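Rifin (PDB 7JZI) is a variant surface antigen of the malaria parasite that probably engages human immune receptors, here represented by one helical piece of the longer membrane protein. Local coordinates at residues K35-T38 with I43-S46; H22-V27 with S46-S51; D37-G42 with D64-E69; E86-I91 with K102-N107. All blocks are in the same frame, centred on the assembly; numbering follows the deposited sequence.

Interaction 1 of 4, residues K35-T38 with I43-S46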
loop_
_atom_site.group_PDB
_atom_site.type_symbol
_atom_site.label_atom_id
_atom_site.label_comp_id
_atom_site.label_asym_id
_atom_site.label_seq_id
_atom_site.Cartn_x
_atom_site.Cartn_y
_atom_site.Cartn_z
ATOM N N LYS B 35 -1.297 9.867 6.622
ATOM C CA LYS B 35 -2.702 9.689 7.014
ATOM C C LYS B 35 -2.948 8.406 7.801
ATOM O O LYS B 35 -3.946 7.709 7.585
ATOM C CB LYS B 35 -3.742 9.749 5.905
ATOM C CG LYS B 35 -4.072 11.080 5.267
ATOM C CD LYS B 35 -3.939 11.118 3.774
ATOM C CE LYS B 35 -4.794 12.401 3.392
ATOM N NZ LYS B 35 -5.509 12.293 2.135
ATOM N N VAL B 36 -2.027 8.041 8.685
ATOM C CA VAL B 36 -2.355 6.996 9.637
ATOM C C VAL B 36 -3.601 7.404 10.444
ATOM O O VAL B 36 -4.298 6.551 10.998
ATOM C CB VAL B 36 -1.117 6.754 10.514
ATOM C CG1 VAL B 36 -1.391 5.729 11.583
ATOM C CG2 VAL B 36 0.060 6.330 9.659
ATOM N N ASP B 37 -3.920 8.704 10.478
ATOM C CA ASP B 37 -5.210 9.272 10.894
ATOM C C ASP B 37 -6.491 8.631 10.341
ATOM O O ASP B 37 -7.484 8.484 11.070
ATOM C CB ASP B 37 -5.140 10.783 10.633
ATOM C CG ASP B 37 -6.177 11.557 11.409
ATOM O OD1 ASP B 37 -5.910 12.072 12.517
ATOM O OD2 ASP B 37 -7.166 11.897 10.713
ATOM N N THR B 38 -6.519 8.207 9.083
ATOM C CA THR B 38 -7.830 7.814 8.575
ATOM C C THR B 38 -8.165 6.343 8.824
ATOM O O THR B 38 -9.332 5.965 8.680
ATOM C CB THR B 38 -7.946 8.161 7.094
ATOM O OG1 THR B 38 -9.154 7.610 6.567
ATOM C CG2 THR B 38 -6.750 7.638 6.321
ATOM N N ILE B 43 -5.118 2.319 14.967
ATOM C CA ILE B 43 -3.715 2.153 15.331
ATOM C C ILE B 43 -3.097 3.489 15.714
ATOM O O ILE B 43 -2.297 3.573 16.652
ATOM C CB ILE B 43 -2.941 1.471 14.191
ATOM C CG1 ILE B 43 -3.536 0.094 13.911
ATOM C CG2 ILE B 43 -1.507 1.317 14.584
ATOM C CD1 ILE B 43 -3.013 -0.564 12.651
ATOM N N PHE B 44 -3.454 4.553 14.997
ATOM C CA PHE B 44 -2.861 5.859 15.263
ATOM C C PHE B 44 -3.178 6.325 16.678
ATOM O O PHE B 44 -2.285 6.765 17.413
ATOM C CB PHE B 44 -3.359 6.875 14.234
ATOM C CG PHE B 44 -3.021 8.301 14.571
ATOM C CD1 PHE B 44 -4.027 9.209 14.864
ATOM C CD2 PHE B 44 -1.705 8.734 14.598
ATOM C CE1 PHE B 44 -3.731 10.523 15.179
ATOM C CE2 PHE B 44 -1.401 10.052 14.905
ATOM C CZ PHE B 44 -2.415 10.946 15.199
ATOM N N ASN B 45 -4.468 6.368 16.992
ATOM C CA ASN B 45 -4.864 6.870 18.325
ATOM C C ASN B 45 -4.169 5.985 19.353
ATOM O O ASN B 45 -3.710 6.505 20.373
ATOM C CB ASN B 45 -6.383 6.934 18.470
ATOM C CG ASN B 45 -6.992 8.125 17.766
ATOM O OD1 ASN B 45 -6.309 9.111 17.501
ATOM N ND2 ASN B 45 -8.278 8.050 17.471
ATOM N N SER B 46 -4.073 4.691 19.071
ATOM C CA SER B 46 -3.494 3.792 20.093
ATOM C C SER B 46 -2.048 4.193 20.339
ATOM O O SER B 46 -1.647 4.260 21.507
ATOM C CB SER B 46 -3.584 2.355 19.682
ATOM O OG SER B 46 -2.428 1.955 18.965
#

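Interaction 2 of 4, residues H22-V27 with S46-S51. Unlike the reference sequence in segment 46-51: Gln49 (reference Asn).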
loop_
_atom_site.group_PDB
_atom_site.type_symbol
_atom_site.label_atom_id
_atom_site.label_comp_id
_atom_site.label_asym_id
_atom_site.label_seq_id
_atom_site.Cartn_x
_atom_site.Cartn_y
_atom_site.Cartn_z
ATOM N N HIS B 22 9.106 15.171 23.603
ATOM C CA HIS B 22 9.383 15.917 22.393
ATOM C C HIS B 22 9.716 15.008 21.218
ATOM O O HIS B 22 9.421 15.374 20.080
ATOM C CB HIS B 22 10.398 17.026 22.688
ATOM C CG HIS B 22 10.729 17.893 21.510
ATOM N ND1 HIS B 22 10.053 17.851 20.314
ATOM C CD2 HIS B 22 11.537 18.969 21.408
ATOM C CE1 HIS B 22 10.541 18.744 19.482
ATOM N NE2 HIS B 22 11.441 19.451 20.130
ATOM N N GLY B 23 10.421 13.891 21.425
ATOM C CA GLY B 23 10.704 13.010 20.307
ATOM C C GLY B 23 9.460 12.449 19.648
ATOM O O GLY B 23 9.489 12.120 18.460
ATOM N N MET B 24 8.362 12.303 20.400
ATOM C CA MET B 24 7.146 11.786 19.764
ATOM C C MET B 24 6.421 12.781 18.847
ATOM O O MET B 24 5.738 12.339 17.913
ATOM C CB MET B 24 6.170 11.251 20.804
ATOM C CG MET B 24 5.211 10.237 20.175
ATOM S SD MET B 24 4.236 9.257 21.317
ATOM C CE MET B 24 2.631 9.954 20.972
ATOM N N LYS B 25 6.462 14.092 19.128
ATOM C CA LYS B 25 5.654 15.033 18.338
ATOM C C LYS B 25 6.048 15.072 16.854
ATOM O O LYS B 25 5.172 15.021 15.968
ATOM C CB LYS B 25 5.713 16.434 18.954
ATOM C CG LYS B 25 5.759 16.424 20.467
ATOM C CD LYS B 25 5.198 17.719 21.015
ATOM C CE LYS B 25 5.364 17.792 22.504
ATOM N NZ LYS B 25 6.658 18.339 22.891
ATOM N N ILE B 26 7.343 15.208 16.554
ATOM C CA ILE B 26 7.767 15.204 15.156
ATOM C C ILE B 26 7.299 13.927 14.447
ATOM O O ILE B 26 6.892 13.956 13.275
ATOM C CB ILE B 26 9.290 15.458 15.054
ATOM C CG1 ILE B 26 10.140 14.411 15.785
ATOM C CG2 ILE B 26 9.688 16.884 15.503
ATOM C CD1 ILE B 26 11.673 14.830 15.772
ATOM N N VAL B 27 7.328 12.784 15.132
ATOM C CA VAL B 27 6.898 11.591 14.412
ATOM C C VAL B 27 5.375 11.485 14.337
ATOM O O VAL B 27 4.854 10.846 13.417
ATOM C CB VAL B 27 7.512 10.307 15.010
ATOM C CG1 VAL B 27 9.048 10.385 15.079
ATOM C CG2 VAL B 27 6.941 9.972 16.373
ATOM N N SER B 46 -4.073 4.691 19.071
ATOM C CA SER B 46 -3.494 3.792 20.093
ATOM C C SER B 46 -2.048 4.193 20.339
ATOM O O SER B 46 -1.647 4.260 21.507
ATOM C CB SER B 46 -3.584 2.355 19.682
ATOM O OG SER B 46 -2.428 1.955 18.965
ATOM N N PHE B 47 -1.305 4.471 19.271
ATOM C CA PHE B 47 0.135 4.765 19.451
ATOM C C PHE B 47 0.253 6.037 20.275
ATOM O O PHE B 47 1.084 6.093 21.193
ATOM C CB PHE B 47 0.810 4.990 18.102
ATOM C CG PHE B 47 2.294 5.234 18.170
ATOM C CD1 PHE B 47 3.179 4.173 18.241
ATOM C CD2 PHE B 47 2.802 6.521 18.153
ATOM C CE1 PHE B 47 4.544 4.394 18.300
ATOM C CE2 PHE B 47 4.166 6.741 18.216
ATOM C CZ PHE B 47 5.032 5.678 18.289
ATOM N N VAL B 48 -0.579 7.021 19.953
ATOM C CA VAL B 48 -0.426 8.317 20.665
ATOM C C VAL B 48 -0.727 8.118 22.153
ATOM O O VAL B 48 0.004 8.697 22.972
ATOM C CB VAL B 48 -1.205 9.472 20.010
ATOM C CG1 VAL B 48 -0.895 9.585 18.529
ATOM C CG2 VAL B 48 -2.703 9.412 20.247
ATOM N N GLN B 49 -1.746 7.324 22.491
ATOM C CA GLN B 49 -2.067 7.049 23.920
ATOM C C GLN B 49 -0.962 6.242 24.612
ATOM O O GLN B 49 -0.712 6.512 25.795
ATOM C CB GLN B 49 -3.464 6.459 24.095
ATOM C CG GLN B 49 -4.566 7.431 23.703
ATOM C CD GLN B 49 -5.931 6.953 24.131
ATOM O OE1 GLN B 49 -6.072 5.925 24.791
ATOM N NE2 GLN B 49 -6.955 7.705 23.760
ATOM N N ASN B 50 -0.337 5.281 23.933
ATOM C CA ASN B 50 0.637 4.406 24.641
ATOM C C ASN B 50 2.087 4.925 24.600
ATOM O O ASN B 50 2.919 4.282 25.261
ATOM C CB ASN B 50 0.460 2.937 24.255
ATOM C CG ASN B 50 -0.892 2.384 24.646
ATOM O OD1 ASN B 50 -1.725 3.098 25.198
ATOM N ND2 ASN B 50 -1.116 1.112 24.368
ATOM N N SER B 51 2.394 6.015 23.886
ATOM C CA SER B 51 3.757 6.634 23.887
ATOM C C SER B 51 4.800 5.739 23.206
ATOM O O SER B 51 4.531 5.378 22.060
ATOM C CB SER B 51 4.186 7.052 25.272
ATOM O OG SER B 51 5.337 7.881 25.220
#

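Interaction 3 of 4, residues D37-G42 with D64-E69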
loop_
_atom_site.group_PDB
_atom_site.type_symbol
_atom_site.label_atom_id
_atom_site.label_comp_id
_atom_site.label_asym_id
_atom_site.label_seq_id
_atom_site.Cartn_x
_atom_site.Cartn_y
_atom_site.Cartn_z
ATOM N N ASP B 37 -3.920 8.704 10.478
ATOM C CA ASP B 37 -5.210 9.272 10.894
ATOM C C ASP B 37 -6.491 8.631 10.341
ATOM O O ASP B 37 -7.484 8.484 11.070
ATOM C CB ASP B 37 -5.140 10.783 10.633
ATOM C CG ASP B 37 -6.177 11.557 11.409
ATOM O OD1 ASP B 37 -5.910 12.072 12.517
ATOM O OD2 ASP B 37 -7.166 11.897 10.713
ATOM N N THR B 38 -6.519 8.207 9.083
ATOM C CA THR B 38 -7.830 7.814 8.575
ATOM C C THR B 38 -8.165 6.343 8.824
ATOM O O THR B 38 -9.332 5.965 8.680
ATOM C CB THR B 38 -7.946 8.161 7.094
ATOM O OG1 THR B 38 -9.154 7.610 6.567
ATOM C CG2 THR B 38 -6.750 7.638 6.321
ATOM N N LEU B 39 -7.197 5.520 9.220
ATOM C CA LEU B 39 -7.470 4.101 9.447
ATOM C C LEU B 39 -8.443 3.887 10.605
ATOM O O LEU B 39 -8.218 4.378 11.715
ATOM C CB LEU B 39 -6.168 3.344 9.714
ATOM C CG LEU B 39 -5.039 3.492 8.697
ATOM C CD1 LEU B 39 -3.823 2.733 9.176
ATOM C CD2 LEU B 39 -5.489 2.989 7.342
ATOM N N LYS B 40 -9.513 3.124 10.348
ATOM C CA LYS B 40 -10.558 2.847 11.330
ATOM C C LYS B 40 -10.230 1.679 12.249
ATOM O O LYS B 40 -11.030 1.379 13.141
ATOM C CB LYS B 40 -11.887 2.560 10.628
ATOM C CG LYS B 40 -12.686 3.790 10.218
ATOM C CD LYS B 40 -14.157 3.620 10.577
ATOM C CE LYS B 40 -14.428 3.941 12.042
ATOM N NZ LYS B 40 -15.886 3.934 12.336
ATOM N N SER B 41 -9.099 1.000 12.038
ATOM C CA SER B 41 -8.556 0.135 13.081
ATOM C C SER B 41 -8.308 0.906 14.370
ATOM O O SER B 41 -8.554 0.396 15.469
ATOM C CB SER B 41 -7.257 -0.507 12.609
ATOM O OG SER B 41 -6.267 0.490 12.409
ATOM N N GLY B 42 -7.797 2.127 14.254
ATOM C CA GLY B 42 -7.444 2.918 15.413
ATOM C C GLY B 42 -5.997 2.813 15.840
ATOM O O GLY B 42 -5.666 3.189 16.972
ATOM N N ASP B 64 1.068 -1.504 6.527
ATOM C CA ASP B 64 1.045 -2.173 5.237
ATOM C C ASP B 64 -0.194 -3.050 5.127
ATOM O O ASP B 64 -0.999 -2.885 4.200
ATOM C CB ASP B 64 2.315 -2.996 5.032
ATOM C CG ASP B 64 2.430 -3.544 3.616
ATOM O OD1 ASP B 64 1.600 -3.166 2.758
ATOM O OD2 ASP B 64 3.334 -4.366 3.359
ATOM N N THR B 65 -0.407 -3.935 6.110
ATOM C CA THR B 65 -1.529 -4.866 6.020
ATOM C C THR B 65 -2.822 -4.104 5.804
ATOM O O THR B 65 -3.501 -4.288 4.784
ATOM C CB THR B 65 -1.628 -5.744 7.277
ATOM O OG1 THR B 65 -2.420 -5.082 8.268
ATOM C CG2 THR B 65 -0.258 -6.054 7.843
ATOM N N GLU B 66 -3.108 -3.153 6.696
ATOM C CA GLU B 66 -4.351 -2.411 6.565
ATOM C C GLU B 66 -4.430 -1.720 5.217
ATOM O O GLU B 66 -5.442 -1.848 4.514
ATOM C CB GLU B 66 -4.483 -1.384 7.678
ATOM C CG GLU B 66 -5.815 -0.666 7.651
ATOM C CD GLU B 66 -6.437 -0.585 9.017
ATOM O OE1 GLU B 66 -5.722 -0.911 9.984
ATOM O OE2 GLU B 66 -7.620 -0.183 9.125
ATOM N N MET B 67 -3.341 -1.063 4.794
ATOM C CA MET B 67 -3.420 -0.318 3.545
ATOM C C MET B 67 -3.733 -1.252 2.392
ATOM O O MET B 67 -4.624 -0.958 1.583
ATOM C CB MET B 67 -2.121 0.452 3.300
ATOM C CG MET B 67 -2.285 1.633 2.354
ATOM S SD MET B 67 -0.797 2.633 2.102
ATOM C CE MET B 67 -0.157 2.716 3.766
ATOM N N ASN B 68 -3.113 -2.428 2.417
ATOM C CA ASN B 68 -3.345 -3.425 1.347
ATOM C C ASN B 68 -4.844 -3.733 1.324
ATOM O O ASN B 68 -5.407 -3.743 0.224
ATOM C CB ASN B 68 -2.443 -4.649 1.486
ATOM C CG ASN B 68 -1.002 -4.368 1.123
ATOM O OD1 ASN B 68 -0.138 -5.222 1.301
ATOM N ND2 ASN B 68 -0.731 -3.180 0.614
ATOM N N GLU B 69 -5.467 -3.990 2.481
ATOM C CA GLU B 69 -6.880 -4.344 2.479
ATOM C C GLU B 69 -7.746 -3.192 2.000
ATOM O O GLU B 69 -8.726 -3.415 1.280
ATOM C CB GLU B 69 -7.350 -4.777 3.867
ATOM C CG GLU B 69 -8.752 -5.356 3.832
ATOM C CD GLU B 69 -9.396 -5.472 5.194
ATOM O OE1 GLU B 69 -8.655 -5.625 6.181
ATOM O OE2 GLU B 69 -10.641 -5.387 5.281
#

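Interaction 4 of 4, residues E86-I91 with K102-N107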
loop_
_atom_site.group_PDB
_atom_site.type_symbol
_atom_site.label_atom_id
_atom_site.label_comp_id
_atom_site.label_asym_id
_atom_site.label_seq_id
_atom_site.Cartn_x
_atom_site.Cartn_y
_atom_site.Cartn_z
ATOM N N GLU B 86 1.210 7.126 -3.917
ATOM C CA GLU B 86 1.986 7.760 -5.012
ATOM C C GLU B 86 3.267 8.342 -4.429
ATOM O O GLU B 86 4.316 8.221 -5.072
ATOM C CB GLU B 86 1.178 8.882 -5.654
ATOM C CG GLU B 86 -0.045 8.399 -6.409
ATOM C CD GLU B 86 -0.924 9.520 -6.934
ATOM O OE1 GLU B 86 -0.814 10.648 -6.417
ATOM O OE2 GLU B 86 -1.712 9.263 -7.864
ATOM N N LYS B 87 3.168 8.956 -3.258
ATOM C CA LYS B 87 4.357 9.530 -2.589
ATOM C C LYS B 87 5.317 8.402 -2.229
ATOM O O LYS B 87 6.528 8.616 -2.315
ATOM C CB LYS B 87 3.894 10.341 -1.379
ATOM C CG LYS B 87 2.655 11.188 -1.639
ATOM C CD LYS B 87 2.266 12.093 -0.493
ATOM C CE LYS B 87 1.041 12.925 -0.805
ATOM N NZ LYS B 87 0.753 13.913 0.262
ATOM N N LEU B 88 4.783 7.256 -1.821
ATOM C CA LEU B 88 5.632 6.113 -1.409
ATOM C C LEU B 88 6.447 5.627 -2.603
ATOM O O LEU B 88 7.546 5.115 -2.388
ATOM C CB LEU B 88 4.754 5.003 -0.833
ATOM C CG LEU B 88 4.120 5.289 0.526
ATOM C CD1 LEU B 88 3.098 4.219 0.873
ATOM C CD2 LEU B 88 5.180 5.376 1.610
ATOM N N GLY B 89 5.919 5.779 -3.813
ATOM C CA GLY B 89 6.689 5.397 -5.009
ATOM C C GLY B 89 6.327 4.018 -5.495
ATOM O O GLY B 89 6.995 3.527 -6.404
ATOM N N VAL B 90 5.272 3.437 -4.942
ATOM C CA VAL B 90 4.869 2.052 -5.296
ATOM C C VAL B 90 4.033 2.068 -6.569
ATOM O O VAL B 90 3.633 0.988 -7.003
ATOM C CB VAL B 90 4.116 1.397 -4.130
ATOM C CG1 VAL B 90 5.020 1.230 -2.923
ATOM C CG2 VAL B 90 2.881 2.192 -3.755
ATOM N N ILE B 91 3.771 3.238 -7.138
ATOM C CA ILE B 91 3.060 3.257 -8.445
ATOM C C ILE B 91 4.144 3.110 -9.520
ATOM O O ILE B 91 5.058 3.942 -9.533
ATOM C CB ILE B 91 2.140 4.475 -8.621
ATOM C CG1 ILE B 91 0.768 4.240 -7.986
ATOM C CG2 ILE B 91 1.994 4.831 -10.091
ATOM C CD1 ILE B 91 0.767 4.257 -6.480
ATOM N N LYS B 102 5.832 -2.153 2.061
ATOM C CA LYS B 102 6.305 -2.199 3.437
ATOM C C LYS B 102 7.690 -1.585 3.557
ATOM O O LYS B 102 7.985 -0.908 4.547
ATOM C CB LYS B 102 6.290 -3.649 3.934
ATOM C CG LYS B 102 6.910 -3.928 5.305
ATOM C CD LYS B 102 8.366 -4.352 5.209
ATOM C CE LYS B 102 8.891 -4.786 6.566
ATOM N NZ LYS B 102 9.421 -3.648 7.358
ATOM N N ASP B 103 8.535 -1.767 2.541
ATOM C CA ASP B 103 9.863 -1.171 2.595
ATOM C C ASP B 103 9.782 0.347 2.515
ATOM O O ASP B 103 10.487 1.046 3.250
ATOM C CB ASP B 103 10.740 -1.732 1.477
ATOM C CG ASP B 103 11.344 -3.075 1.835
ATOM O OD1 ASP B 103 11.446 -3.385 3.045
ATOM O OD2 ASP B 103 11.711 -3.824 0.907
ATOM N N ALA B 104 8.898 0.874 1.663
ATOM C CA ALA B 104 8.734 2.322 1.570
ATOM C C ALA B 104 8.181 2.900 2.867
ATOM O O ALA B 104 8.621 3.966 3.318
ATOM C CB ALA B 104 7.820 2.670 0.396
ATOM N N ILE B 105 7.235 2.199 3.493
ATOM C CA ILE B 105 6.686 2.671 4.758
ATOM C C ILE B 105 7.770 2.682 5.828
ATOM O O ILE B 105 7.898 3.641 6.602
ATOM C CB ILE B 105 5.482 1.800 5.163
ATOM C CG1 ILE B 105 4.400 1.865 4.086
ATOM C CG2 ILE B 105 4.908 2.250 6.485
ATOM C CD1 ILE B 105 3.105 1.211 4.484
ATOM N N THR B 106 8.589 1.632 5.869
ATOM C CA THR B 106 9.668 1.582 6.847
ATOM C C THR B 106 10.718 2.660 6.589
ATOM O O THR B 106 11.310 3.179 7.534
ATOM C CB THR B 106 10.301 0.187 6.886
ATOM O OG1 THR B 106 10.476 -0.314 5.556
ATOM C CG2 THR B 106 9.429 -0.780 7.695
ATOM N N ASN B 107 10.974 3.014 5.325
ATOM C CA ASN B 107 11.928 4.099 5.078
ATOM C C ASN B 107 11.356 5.455 5.483
ATOM O O ASN B 107 12.071 6.290 6.063
ATOM C CB ASN B 107 12.339 4.145 3.603
ATOM C CG ASN B 107 13.067 2.890 3.139
ATOM O OD1 ASN B 107 12.604 2.192 2.239
ATOM N ND2 ASN B 107 14.222 2.617 3.732
#

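Interaction 1 of 4, residues K35-T38 with I43-S46
Val36 and Phe44 bring their CA atoms to 5.8 Å where the loop leaving helix 8-33 comes back against the first turn of helix 43-50. Across this closure the side chain of Val36 points toward the helix and brings its CG1 branch obliquely against the methylene of Phe44, with Val36 CG1 3.5 Å from Phe44 CB. The same methylene approaches the backbone, Val36 O lying 3.4 Å from Phe44 CB, and no hydrogen bond spans the two segments. A trans chi1 of 169° turns the Phe44 ring toward Asp37, whose OD1 meets ring atom CE1 of Phe44 obliquely at 3.8 Å. The Asp37 carboxylate and the ring are turned 57° against each other, and Phe44 CD1 lies 4.1 Å from Asp37 CA. The contact closes the loop of a helix-loop-helix connection between helix 8-33 and helix 43-50. Lys35 leaves helical geometry with positive phi (57°), Val36 to Thr38 return to helical backbone angles without the regular helical bonds, and Thr38 N bonds to Lys35 O. On the helix side, Ser46 OG donates to Ile43 O over 2.8 Å, tying side chain to backbone in the first turn. Helix 56-70 packs against both segments, Ile63 touching Val36, and Leu59 and Ala62 touching Ile43, while Asp37 remains exposed.

Interaction 2 of 4, residues H22-V27 with S46-S51
Phe47, Val48 and Ser51 all receive one side chain, Met24, which reaches from helix 8-33 across to the end of helix 43-50. The junction is a helix-helix packing contact with a Met-aromatic interaction at its centre, and no hydrogen bond crosses it. Phe47 points toward helix 8-33, and the Met24 sulfur lies 4.9 Å from the centroid of its ring, 50° off the ring normal. The nearest ring atom is Phe47 CE2, with Met24 SD at 4.0 Å and Met24 CG at nearly the same distance. The thioether chain and the ring run past each other in opposite directions. Phe47, a buried residue, also packs on Val56 and Leu59 of helix 56-70 and meets the ring of His52 at about a right angle. Val48, one residue on, is approached by the terminal methyl: Met24 CE comes to 3.5 Å from Val48 CA and lies slightly further from Val48 CB. This reach comes from a Met24 chain that is extended through its first two torsions and then bends at chi3, 111°, carrying CE aside toward Val48. At Ser51 the helix ends, since its phi turns positive while Ser51 N still bonds to Phe47 O at 3.0 Å. The Ser51 backbone folds back over the ring, placing its carbonyl oxygen 3.8 Å above one face of Phe47, near the rim. The Met24 sulfur finishes the contact, with SD 3.7 Å from Ser51 CA.

Interaction 3 of 4, residues D37-G42 with D64-E69
Leu39 is the first residue of the loop to meet Glu66, pointing toward helix 56-70 and sliding alongside the aliphatic part of the glutamate in the opposite direction. Its CD2 branch makes the apolar touch, with Leu39 CD2 3.7 Å from Glu66 CG, while Leu39 CB faces the carboxylate, 3.9 Å from Glu66 OE2. Leu39, which is buried, also touches Ile81. Lys40 contributes little beyond its backbone, its N lying 4.0 Å from Glu66 OE2, and its side chain leads away from the helix. Ser41 then grips both carboxylate oxygens. Its hydroxyl donates to the glutamate, Ser41 OG to Glu66 OE1 measuring 2.9 Å, from the syn side and 28° out of the carboxylate plane. A weak second bond runs from Ser41 N to Glu66 OE2 at 3.5 Å. The hydroxyl bond, with the weak amide bond beside it, ties the loop joining helix 8-33 and helix 43-50 to helix 56-70, and should limit rotation of the carboxylate about its last bond. The glutamate lies near the start of helix 43-50, whose dipole would probably stabilise its negative charge. Ser41 chi1 of 65° sets OG between backbone N and carbonyl carbon, from where it also accepts a weak hydrogen bond from Ile43 N. Gly42 occupies the N-cap position with phi 94°, a positive value that glycine adopts readily.

Interaction 4 of 4, residues E86-I91 with K102-N107
The short helix 84-88 docks its last turn on the beginning of the long helix 101-127, with Leu88 meeting Ala104 and Ile105. The CA atoms of Leu88 and Ala104 approach to 5.7 Å, a close spacing allowed by the small alanine side chain. Leu88 points toward the long helix and splits its two methyl branches between neighbouring residues. One branch comes over the alanine methyl, Leu88 CD2 being 4.0 Å from Ala104 CB, and the other crosses the isoleucine chain, Leu88 CD1 lying 4.2 Å from Ile105 CG1. The leucine chi1 of -71° places CG anti to the carbonyl carbon and carries the forked end over the helix. The alanine methyl also nears the backbone, with Leu88 O 3.7 Å away from Ala104 CB. The side-chain contacts are apolar, and no hydrogen bond joins the segments. The two helices are consecutive in the chain, joined by a long connection that starts where Gly89 turns to a phi of 97° and later carries Met98 and Lys100, the residues at the bound platinum ion; the Ala104 side chain is about 12 Å from that metal. Ile105 also packs on Ile63 and Met67 of helix 56-70, and Leu88 also touches Val108 further along helix 101-127. Val90 also borders the chain of another protein, where its carbonyl oxygen accepts a hydrogen bond from a basic side chain, and its own side chain and that of Glu86 pack against aromatic residues of that chain.

In the fold
From the N terminus, helix 8-33 first enters interaction 2, which closes the span from helix 8-33 to the end of helix 43-50. Interaction 1 closes a much shorter loop that ends on the same helix 43-50, the two overlapping at Ser46. Interaction 3 starts from the same loop as interaction 1, sharing Asp37 and Thr38, but ends on helix 56-70 and therefore crosses interaction 2. Interaction 4 follows in series and joins helices 84-88 and 101-127 across the centre of the chain from interaction 2. Met67 packs on Ile105 between interactions 3 and 4, linking helix 56-70 to the C-terminal helix.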